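Local atomic coordinates of dihydropteridine reductase (Dictyostelium discoideum, PDB entry 3ORF), a protein that reduces quinonoid dihydropteridines to tetrahydropteridines with NADH or NADPH, so regenerating tetrahydrobiopterin, the cofactor of the aromatic amino acid hydroxylases. Residues N48-D53 against E79-K84; F64-K67 against E73-S76; T143-A148 against I156-T161. All blocks are in the same frame, centred on the assembly; numbering follows the deposited sequence.

Overall arrangement
From the N terminus, the chain first enters these contacts on strand 48-53, the neighbour of strand 62-65 in the sheet. Contact 1 closes a loop when helix 71-82 comes back over strand 48-53. Nested inside that loop is contact 2, a much shorter closure between the residues just after strand 62-65 and the first half of the same helix. The two touch, their centres about 10 Å apart. Contact 3 follows in series, joining the loop after strand 138-143 to helix 156-172, with its centre about 28 Å from that of contact 1. The bound NAD spans the distance: Asp53 holds its adenosine ribose, while Tyr158 lies at its nicotinamide.

Contact 1: N48-D53 against E79-K84; sequences NTISID and EKINSK. With NAD (nicotinamide-adenine-dinucleotide), chain E.
Ile52 and Ile81 meet through their terminal methyls, CD1 of each lying 4.0 Å from CD1 of the other, with the two side chains set at a slant. Each CB leaves its backbone toward the opposite segment. In Ile81, CG1 stands anti to the carbonyl carbon (chi1 -70°) and the branch then runs on almost fully extended (chi2 173°), which carries CD1 out from the helix to the sheet. The same methyl also reaches Ile50, whose CG2 is a looser 4.5 Å away, so one helical isoleucine rests on two residues of alternate positions along the strand. Alternation puts both strand isoleucines on the helix-facing side of the sheet, where branched apolar chains suit the buried interface between helix and sheet.

This is a layer contact of the Rossmann fold: helix 71-82 covers strand 48-53, the second strand of the nucleotide-binding domain. Helix 108-133 joins the same apolar layer, with Ile129 against Ile52 and Leu133 against Ile81.

At the strand's C-terminal end the chemistry changes. Asp53 points its carboxylate at the adenosine ribose of NAD and accepts a hydrogen bond from each of the two ribose hydroxyls: NAD O2B gives one of 2.7 Å to Asp53 OD1, and NAD O3B one of 2.6 Å to Asp53 OD2. The second oxygen also accepts the backbone N-H of Ser31. An acidic residue here is a familiar mark of dinucleotide folds that bind NAD, because its two oxygens match the neighbouring ribose hydroxyls.

Contact 2: F64-K67 against E73-S76; sequences FTIK and EIKS
Glu73 OE1 accepts the backbone N-H of Lys67 in a hydrogen bond of 2.7 Å, nearly straight at 163°. The amide comes from above the carboxylate plane, 48° out of it. Bending of the glutamate chain at chi2 (-70°) folds the acid back from the helix to the loop, and OE1 also comes to rest 3.3 Å from Ile66 CA. Glutamate suits the place because it is long enough to bridge helix and loop and ends in an acceptor. The aliphatic part of Lys67 lies across the carboxylate, its CG 3.5 Å from Glu73 OE1, while the rest of the chain leads away.

The segments belong to one strand-loop-helix unit of the Rossmann fold: strand 62-65 runs out into a short loop and returns as helix 71-82, on the way to strand 88-93 in the same sheet. Alongside the polar bond there is an apolar touch, in which Ile66 CD1 lies 4.2 Å from Ile74 CD1. Ile66 also touches the bound NAD, and Ile74 packs on Leu109 of the second subunit.

Contact 3: T143-A148 against I156-T161; sequences TGASAA and IAYGAT. With NAD (nicotinamide-adenine-dinucleotide), chain E.
Tyr158 meets the methyl of Ala145 across the contact, and its chain can be followed out from helix 156-172 to the cofactor. From CB, the ring carbon CG stands anti to the backbone N (chi1 174°), which sends the ring off the helix toward the loop 143-148. Along one edge, CE1 passes 4.1 Å from NAD O2D, a ribose hydroxyl oxygen that lies near the ring plane. On the other side CE2 comes 4.0 Å from Ala145 CB, and the same methyl touches the next atom, CZ, at a slant to the ring. At the tip, Tyr158 OH is 3.4 Å from Ala145 CB and 3.1 Å from NAD C5N, so the hydroxyl ends beside the nicotinamide. Trp98 meets the tyrosine ring edge-to-face.

Small residues line the close approach of the backbones. Ala148 CB rests 3.8 Å from Gly159 O, and the CA atoms of that pair are the nearest between the segments; a small methyl suits so close an approach. Ala145 suits its place likewise, a compact methyl that touches both the tyrosine tip and the nicotinamide. Its backbone N is hydrogen-bonded to His166 NE2. At the end of strand 138-143, Thr143 CG2 packs 3.9 Å from NAD C1D.

Tyr158 and Lys162 are spaced as in the YxxxK motif of short-chain dehydrogenases, and the NZ of Lys162 is hydrogen-bonded to Thr143 O, tying the helix to the end of strand 138-143. Tyr158 is the predicted proton acceptor of the active site. Its OH lies 3.4 Å from NAD C4N, the carbon that carries the hydride in NADH, an arrangement consistent with a tyrosine hydroxyl placed close to the site of hydride transfer, as in other short-chain dehydrogenases.

Contact 1: N48-D53 against E79-K84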
loop_
_atom_site.group_PDB
_atom_site.type_symbol
_atom_site.label_atom_id
_atom_site.label_comp_id
_atom_site.label_asym_id
_atom_site.label_seq_id
_atom_site.Cartn_x
_atom_site.Cartn_y
_atom_site.Cartn_z
ATOM N N ASN A 48 28.726 7.287 -13.644
ATOM C CA ASN A 48 28.488 5.998 -14.186
ATOM C C ASN A 48 26.990 5.679 -13.876
ATOM O O ASN A 48 26.496 5.885 -12.738
ATOM C CB ASN A 48 29.453 5.085 -13.468
ATOM C CG ASN A 48 29.701 3.813 -14.188
ATOM O OD1 ASN A 48 29.119 2.789 -13.842
ATOM N ND2 ASN A 48 30.579 3.847 -15.198
ATOM N N THR A 49 26.265 5.217 -14.900
ATOM C CA THR A 49 24.831 4.947 -14.794
ATOM C C THR A 49 24.472 3.467 -14.921
ATOM O O THR A 49 25.051 2.766 -15.749
ATOM C CB THR A 49 24.080 5.678 -15.894
ATOM O OG1 THR A 49 24.568 5.235 -17.175
ATOM C CG2 THR A 49 24.260 7.168 -15.743
ATOM N N ILE A 50 23.504 3.003 -14.126
ATOM C CA ILE A 50 23.042 1.611 -14.182
ATOM C C ILE A 50 21.508 1.595 -14.212
ATOM O O ILE A 50 20.863 2.370 -13.458
ATOM C CB ILE A 50 23.480 0.828 -12.979
ATOM C CG1 ILE A 50 24.999 0.776 -12.891
ATOM C CG2 ILE A 50 22.943 -0.565 -13.052
ATOM C CD1 ILE A 50 25.449 0.890 -11.532
ATOM N N SER A 51 20.917 0.736 -15.045
ATOM C CA SER A 51 19.460 0.716 -15.228
ATOM C C SER A 51 18.932 -0.696 -15.026
ATOM O O SER A 51 19.491 -1.638 -15.574
ATOM C CB SER A 51 19.082 1.287 -16.625
ATOM O OG SER A 51 17.731 1.051 -17.013
ATOM N N ILE A 52 17.911 -0.847 -14.172
ATOM C CA ILE A 52 17.129 -2.083 -14.096
ATOM C C ILE A 52 15.709 -1.741 -14.579
ATOM O O ILE A 52 15.116 -0.746 -14.147
ATOM C CB ILE A 52 17.057 -2.650 -12.628
ATOM C CG1 ILE A 52 18.458 -2.900 -12.020
ATOM C CG2 ILE A 52 16.160 -3.904 -12.543
ATOM C CD1 ILE A 52 18.445 -2.935 -10.430
ATOM N N ASP A 53 15.175 -2.557 -15.471
ATOM C CA ASP A 53 13.839 -2.356 -16.063
ATOM C C ASP A 53 13.419 -3.672 -16.764
ATOM O O ASP A 53 14.187 -4.689 -16.693
ATOM C CB ASP A 53 13.832 -1.144 -17.000
ATOM C CG ASP A 53 12.464 -0.516 -17.113
ATOM O OD1 ASP A 53 11.444 -1.265 -17.091
ATOM O OD2 ASP A 53 12.394 0.746 -17.182
ATOM N N GLU A 79 22.333 -9.721 -6.826
ATOM C CA GLU A 79 23.480 -10.660 -6.822
ATOM C C GLU A 79 24.435 -10.417 -8.008
ATOM O O GLU A 79 25.630 -10.444 -7.819
ATOM C CB GLU A 79 23.014 -12.129 -6.623
ATOM C CG GLU A 79 22.272 -12.328 -5.225
ATOM C CD GLU A 79 21.711 -13.736 -4.943
ATOM O OE1 GLU A 79 21.185 -14.448 -5.853
ATOM O OE2 GLU A 79 21.811 -14.120 -3.764
ATOM N N LYS A 80 23.882 -10.067 -9.186
ATOM C CA LYS A 80 24.672 -9.728 -10.376
ATOM C C LYS A 80 25.465 -8.463 -10.215
ATOM O O LYS A 80 26.630 -8.429 -10.562
ATOM C CB LYS A 80 23.805 -9.572 -11.625
ATOM C CG LYS A 80 23.353 -10.837 -12.308
ATOM C CD LYS A 80 22.407 -10.469 -13.460
ATOM C CE LYS A 80 21.654 -11.691 -13.993
ATOM N NZ LYS A 80 20.578 -11.268 -14.942
ATOM N N ILE A 81 24.836 -7.408 -9.721
ATOM C CA ILE A 81 25.480 -6.100 -9.617
ATOM C C ILE A 81 26.581 -6.105 -8.536
ATOM O O ILE A 81 27.622 -5.405 -8.627
ATOM C CB ILE A 81 24.428 -5.040 -9.247
ATOM C CG1 ILE A 81 23.464 -4.799 -10.427
ATOM C CG2 ILE A 81 25.105 -3.763 -8.808
ATOM C CD1 ILE A 81 22.311 -3.917 -10.123
ATOM N N ASN A 82 26.295 -6.884 -7.499
ATOM C CA ASN A 82 27.172 -7.110 -6.340
ATOM C C ASN A 82 28.462 -7.815 -6.789
ATOM O O ASN A 82 29.558 -7.262 -6.630
ATOM C CB ASN A 82 26.423 -7.968 -5.303
ATOM C CG ASN A 82 26.728 -7.579 -3.880
ATOM O OD1 ASN A 82 26.119 -6.657 -3.321
ATOM N ND2 ASN A 82 27.668 -8.294 -3.274
ATOM N N SER A 83 28.320 -9.008 -7.375
ATOM C CA SER A 83 29.460 -9.743 -7.974
ATOM C C SER A 83 30.246 -8.954 -9.054
ATOM O O SER A 83 31.241 -9.435 -9.529
ATOM C CB SER A 83 28.995 -11.100 -8.532
ATOM O OG SER A 83 28.477 -11.013 -9.869
ATOM N N LYS A 84 29.784 -7.758 -9.437
ATOM C CA LYS A 84 30.533 -6.852 -10.331
ATOM C C LYS A 84 31.236 -5.763 -9.515
ATOM O O LYS A 84 31.813 -4.830 -10.062
ATOM C CB LYS A 84 29.578 -6.189 -11.342
ATOM C CG LYS A 84 29.324 -7.015 -12.576
ATOM C CD LYS A 84 28.230 -6.406 -13.426
ATOM C CE LYS A 84 28.579 -6.368 -14.929
ATOM N NZ LYS A 84 29.022 -7.678 -15.533
HETATM P PA NAD E . 6.855 5.066 -17.955
HETATM O O1A NAD E . 5.709 4.139 -18.140
HETATM O O2A NAD E . 7.567 5.647 -19.127
HETATM O O5B NAD E . 8.032 4.193 -17.212
HETATM C C5B NAD E . 7.926 3.379 -16.101
HETATM C C4B NAD E . 9.044 2.331 -16.239
HETATM O O4B NAD E . 8.909 1.447 -15.088
HETATM C C3B NAD E . 8.768 1.440 -17.479
HETATM O O3B NAD E . 9.995 1.155 -18.109
HETATM C C2B NAD E . 8.336 0.107 -16.902
HETATM O O2B NAD E . 8.801 -0.988 -17.708
HETATM C C1B NAD E . 9.095 0.114 -15.559
HETATM N N9A NAD E . 8.484 -0.720 -14.487
HETATM C C8A NAD E . 7.150 -0.837 -14.257
HETATM N N7A NAD E . 7.009 -1.621 -13.177
HETATM C C5A NAD E . 8.240 -2.035 -12.743
HETATM C C6A NAD E . 8.719 -2.863 -11.680
HETATM N N6A NAD E . 7.867 -3.527 -10.861
HETATM N N1A NAD E . 10.063 -3.035 -11.516
HETATM C C2A NAD E . 10.913 -2.455 -12.353
HETATM N N3A NAD E . 10.483 -1.668 -13.362
HETATM C C4A NAD E . 9.169 -1.460 -13.600
HETATM O O3 NAD E . 6.344 6.139 -16.923
HETATM P PN NAD E . 6.880 7.543 -16.604
HETATM O O1N NAD E . 5.946 8.445 -17.350
HETATM O O2N NAD E . 8.397 7.644 -16.681
HETATM O O5D NAD E . 6.527 7.753 -15.034
HETATM C C5D NAD E . 7.491 7.564 -13.991
HETATM C C4D NAD E . 6.807 7.619 -12.611
HETATM O O4D NAD E . 5.888 8.742 -12.565
HETATM C C3D NAD E . 5.966 6.402 -12.204
HETATM O O3D NAD E . 6.440 6.007 -10.868
HETATM C C2D NAD E . 4.529 6.936 -12.111
HETATM O O2D NAD E . 3.861 6.159 -11.105
HETATM C C1D NAD E . 4.885 8.342 -11.579
HETATM N N1N NAD E . 4.002 9.549 -11.237
HETATM C C2N NAD E . 3.496 10.524 -12.206
HETATM C C3N NAD E . 2.699 11.612 -11.707
HETATM C C7N NAD E . 2.104 12.732 -12.604
HETATM O O7N NAD E . 0.925 13.097 -12.434
HETATM N N7N NAD E . 2.979 13.278 -13.475
HETATM C C4N NAD E . 2.446 11.739 -10.320
HETATM C C5N NAD E . 2.967 10.814 -9.407
HETATM C C6N NAD E . 3.725 9.747 -9.861
#

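Contact 2: F64-K67 against E73-S76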
loop_
_atom_site.group_PDB
_atom_site.type_symbol
_atom_site.label_atom_id
_atom_site.label_comp_id
_atom_site.label_asym_id
_atom_site.label_seq_id
_atom_site.Cartn_x
_atom_site.Cartn_y
_atom_site.Cartn_z
ATOM N N PHE A 64 20.317 -3.822 -16.891
ATOM C CA PHE A 64 19.848 -5.140 -16.478
ATOM C C PHE A 64 18.357 -5.270 -16.717
ATOM O O PHE A 64 17.594 -4.303 -16.590
ATOM C CB PHE A 64 20.160 -5.431 -15.009
ATOM C CG PHE A 64 21.636 -5.490 -14.706
ATOM C CD1 PHE A 64 22.314 -4.350 -14.264
ATOM C CD2 PHE A 64 22.355 -6.666 -14.897
ATOM C CE1 PHE A 64 23.662 -4.367 -14.013
ATOM C CE2 PHE A 64 23.732 -6.699 -14.633
ATOM C CZ PHE A 64 24.394 -5.542 -14.198
ATOM N N THR A 65 17.946 -6.491 -16.998
ATOM C CA THR A 65 16.605 -6.797 -17.335
ATOM C C THR A 65 16.101 -7.699 -16.225
ATOM O O THR A 65 16.877 -8.555 -15.710
ATOM C CB THR A 65 16.611 -7.476 -18.707
ATOM O OG1 THR A 65 15.717 -6.794 -19.548
ATOM C CG2 THR A 65 16.352 -9.019 -18.670
ATOM N N ILE A 66 14.831 -7.511 -15.822
ATOM C CA ILE A 66 14.193 -8.424 -14.859
ATOM C C ILE A 66 12.915 -8.931 -15.476
ATOM O O ILE A 66 12.317 -8.204 -16.241
ATOM C CB ILE A 66 13.963 -7.755 -13.494
ATOM C CG1 ILE A 66 13.353 -6.354 -13.664
ATOM C CG2 ILE A 66 15.305 -7.679 -12.732
ATOM C CD1 ILE A 66 12.817 -5.841 -12.326
ATOM N N LYS A 67 12.554 -10.196 -15.236
ATOM C CA LYS A 67 11.411 -10.790 -15.924
ATOM C C LYS A 67 10.237 -10.400 -15.080
ATOM O O LYS A 67 9.140 -10.298 -15.595
ATOM C CB LYS A 67 11.424 -12.339 -16.090
ATOM C CG LYS A 67 12.753 -13.093 -16.455
ATOM C CD LYS A 67 13.052 -13.255 -18.003
ATOM C CE LYS A 67 12.164 -14.284 -18.749
ATOM N NZ LYS A 67 12.099 -13.982 -20.229
ATOM N N GLU A 73 13.916 -12.757 -8.972
ATOM C CA GLU A 73 14.416 -11.744 -9.899
ATOM C C GLU A 73 15.166 -10.622 -9.258
ATOM O O GLU A 73 16.224 -10.227 -9.750
ATOM C CB GLU A 73 13.283 -11.204 -10.775
ATOM C CG GLU A 73 12.888 -12.271 -11.912
ATOM C CD GLU A 73 13.952 -12.470 -13.035
ATOM O OE1 GLU A 73 14.312 -11.526 -13.758
ATOM O OE2 GLU A 73 14.434 -13.605 -13.210
ATOM N N ILE A 74 14.630 -10.125 -8.141
ATOM C CA ILE A 74 15.291 -9.074 -7.406
ATOM C C ILE A 74 16.588 -9.593 -6.750
ATOM O O ILE A 74 17.652 -8.993 -6.921
ATOM C CB ILE A 74 14.289 -8.312 -6.407
ATOM C CG1 ILE A 74 13.109 -7.728 -7.188
ATOM C CG2 ILE A 74 15.005 -7.248 -5.599
ATOM C CD1 ILE A 74 13.524 -6.758 -8.312
ATOM N N LYS A 75 16.528 -10.704 -6.018
ATOM C CA LYS A 75 17.816 -11.288 -5.540
ATOM C C LYS A 75 18.869 -11.401 -6.653
ATOM O O LYS A 75 20.045 -11.095 -6.395
ATOM C CB LYS A 75 17.664 -12.639 -4.810
ATOM C CG LYS A 75 17.367 -12.545 -3.298
ATOM C CD LYS A 75 17.801 -13.789 -2.547
ATOM C CE LYS A 75 17.022 -15.097 -2.908
ATOM N NZ LYS A 75 17.755 -16.330 -2.376
ATOM N N SER A 76 18.473 -11.777 -7.892
ATOM C CA SER A 76 19.500 -12.076 -8.929
ATOM C C SER A 76 20.192 -10.860 -9.429
ATOM O O SER A 76 21.409 -10.855 -9.551
ATOM C CB SER A 76 18.923 -12.823 -10.136
ATOM O OG SER A 76 18.329 -13.999 -9.634
#

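Contact 3: T143-A148 against I156-T161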
loop_
_atom_site.group_PDB
_atom_site.type_symbol
_atom_site.label_atom_id
_atom_site.label_comp_id
_atom_site.label_asym_id
_atom_site.label_seq_id
_atom_site.Cartn_x
_atom_site.Cartn_y
_atom_site.Cartn_z
ATOM N N THR A 143 9.777 7.611 -6.361
ATOM C CA THR A 143 8.695 8.415 -6.966
ATOM C C THR A 143 7.322 8.089 -6.316
ATOM O O THR A 143 6.794 6.936 -6.429
ATOM C CB THR A 143 8.641 8.224 -8.468
ATOM O OG1 THR A 143 9.979 8.492 -8.995
ATOM C CG2 THR A 143 7.710 9.293 -9.066
ATOM N N GLY A 144 6.747 9.094 -5.627
ATOM C CA GLY A 144 5.438 8.887 -4.987
ATOM C C GLY A 144 4.379 9.536 -5.873
ATOM O O GLY A 144 4.526 9.577 -7.124
ATOM N N ALA A 145 3.346 10.133 -5.249
ATOM C CA ALA A 145 2.420 10.946 -6.034
ATOM C C ALA A 145 1.831 12.037 -5.240
ATOM O O ALA A 145 1.323 11.808 -4.174
ATOM C CB ALA A 145 1.316 10.088 -6.713
ATOM N N SER A 146 1.835 13.249 -5.765
ATOM C CA SER A 146 1.144 14.337 -5.044
ATOM C C SER A 146 -0.329 14.044 -4.787
ATOM O O SER A 146 -0.897 14.360 -3.706
ATOM C CB SER A 146 1.262 15.582 -5.842
ATOM O OG SER A 146 0.940 16.619 -4.987
ATOM N N ALA A 147 -1.006 13.451 -5.749
ATOM C CA ALA A 147 -2.447 13.236 -5.563
ATOM C C ALA A 147 -2.718 12.267 -4.399
ATOM O O ALA A 147 -3.745 12.358 -3.788
ATOM C CB ALA A 147 -3.127 12.669 -6.900
ATOM N N ALA A 148 -1.816 11.327 -4.125
ATOM C CA ALA A 148 -2.007 10.404 -2.995
ATOM C C ALA A 148 -1.879 11.057 -1.655
ATOM O O ALA A 148 -2.192 10.437 -0.696
ATOM C CB ALA A 148 -1.031 9.241 -3.059
ATOM N N ILE A 156 -8.479 4.465 -7.018
ATOM C CA ILE A 156 -8.260 3.941 -5.721
ATOM C C ILE A 156 -6.985 3.068 -5.672
ATOM O O ILE A 156 -6.278 3.032 -4.672
ATOM C CB ILE A 156 -9.533 3.103 -5.350
ATOM C CG1 ILE A 156 -10.715 4.040 -5.123
ATOM C CG2 ILE A 156 -9.288 2.239 -4.109
ATOM C CD1 ILE A 156 -11.932 3.345 -4.584
ATOM N N ALA A 157 -6.726 2.325 -6.731
ATOM C CA ALA A 157 -5.612 1.392 -6.663
ATOM C C ALA A 157 -4.287 2.120 -6.799
ATOM O O ALA A 157 -3.271 1.847 -6.080
ATOM C CB ALA A 157 -5.772 0.343 -7.753
ATOM N N TYR A 158 -4.284 3.101 -7.670
ATOM C CA TYR A 158 -3.088 3.973 -7.820
ATOM C C TYR A 158 -2.869 4.725 -6.516
ATOM O O TYR A 158 -1.719 4.832 -6.039
ATOM C CB TYR A 158 -3.309 4.952 -8.985
ATOM C CG TYR A 158 -2.228 6.013 -9.180
ATOM C CD1 TYR A 158 -0.991 5.664 -9.722
ATOM C CD2 TYR A 158 -2.474 7.345 -8.847
ATOM C CE1 TYR A 158 -0.030 6.598 -9.951
ATOM C CE2 TYR A 158 -1.457 8.347 -9.055
ATOM C CZ TYR A 158 -0.288 7.953 -9.608
ATOM O OH TYR A 158 0.665 8.850 -9.831
ATOM N N GLY A 159 -3.945 5.290 -5.941
ATOM C CA GLY A 159 -3.789 6.159 -4.709
ATOM C C GLY A 159 -3.263 5.295 -3.540
ATOM O O GLY A 159 -2.303 5.653 -2.832
ATOM N N ALA A 160 -3.861 4.106 -3.368
ATOM C CA ALA A 160 -3.414 3.271 -2.222
ATOM C C ALA A 160 -1.957 2.761 -2.379
ATOM O O ALA A 160 -1.266 2.721 -1.433
ATOM C CB ALA A 160 -4.357 2.136 -1.967
ATOM N N THR A 161 -1.506 2.395 -3.565
ATOM C CA THR A 161 -0.157 1.864 -3.769
ATOM C C THR A 161 0.833 2.985 -3.635
ATOM O O THR A 161 1.955 2.792 -3.109
ATOM C CB THR A 161 0.018 1.104 -5.149
ATOM O OG1 THR A 161 -0.444 1.921 -6.226
ATOM C CG2 THR A 161 -0.786 -0.175 -5.175
HETATM P PA NAD E . 6.855 5.066 -17.955
HETATM O O1A NAD E . 5.709 4.139 -18.140
HETATM O O2A NAD E . 7.567 5.647 -19.127
HETATM O O5B NAD E . 8.032 4.193 -17.212
HETATM C C5B NAD E . 7.926 3.379 -16.101
HETATM C C4B NAD E . 9.044 2.331 -16.239
HETATM O O4B NAD E . 8.909 1.447 -15.088
HETATM C C3B NAD E . 8.768 1.440 -17.479
HETATM O O3B NAD E . 9.995 1.155 -18.109
HETATM C C2B NAD E . 8.336 0.107 -16.902
HETATM O O2B NAD E . 8.801 -0.988 -17.708
HETATM C C1B NAD E . 9.095 0.114 -15.559
HETATM N N9A NAD E . 8.484 -0.720 -14.487
HETATM C C8A NAD E . 7.150 -0.837 -14.257
HETATM N N7A NAD E . 7.009 -1.621 -13.177
HETATM C C5A NAD E . 8.240 -2.035 -12.743
HETATM C C6A NAD E . 8.719 -2.863 -11.680
HETATM N N6A NAD E . 7.867 -3.527 -10.861
HETATM N N1A NAD E . 10.063 -3.035 -11.516
HETATM C C2A NAD E . 10.913 -2.455 -12.353
HETATM N N3A NAD E . 10.483 -1.668 -13.362
HETATM C C4A NAD E . 9.169 -1.460 -13.600
HETATM O O3 NAD E . 6.344 6.139 -16.923
HETATM P PN NAD E . 6.880 7.543 -16.604
HETATM O O1N NAD E . 5.946 8.445 -17.350
HETATM O O2N NAD E . 8.397 7.644 -16.681
HETATM O O5D NAD E . 6.527 7.753 -15.034
HETATM C C5D NAD E . 7.491 7.564 -13.991
HETATM C C4D NAD E . 6.807 7.619 -12.611
HETATM O O4D NAD E . 5.888 8.742 -12.565
HETATM C C3D NAD E . 5.966 6.402 -12.204
HETATM O O3D NAD E . 6.440 6.007 -10.868
HETATM C C2D NAD E . 4.529 6.936 -12.111
HETATM O O2D NAD E . 3.861 6.159 -11.105
HETATM C C1D NAD E . 4.885 8.342 -11.579
HETATM N N1N NAD E . 4.002 9.549 -11.237
HETATM C C2N NAD E . 3.496 10.524 -12.206
HETATM C C3N NAD E . 2.699 11.612 -11.707
HETATM C C7N NAD E . 2.104 12.732 -12.604
HETATM O O7N NAD E . 0.925 13.097 -12.434
HETATM N N7N NAD E . 2.979 13.278 -13.475
HETATM C C4N NAD E . 2.446 11.739 -10.320
HETATM C C5N NAD E . 2.967 10.814 -9.407
HETATM C C6N NAD E . 3.725 9.747 -9.861
#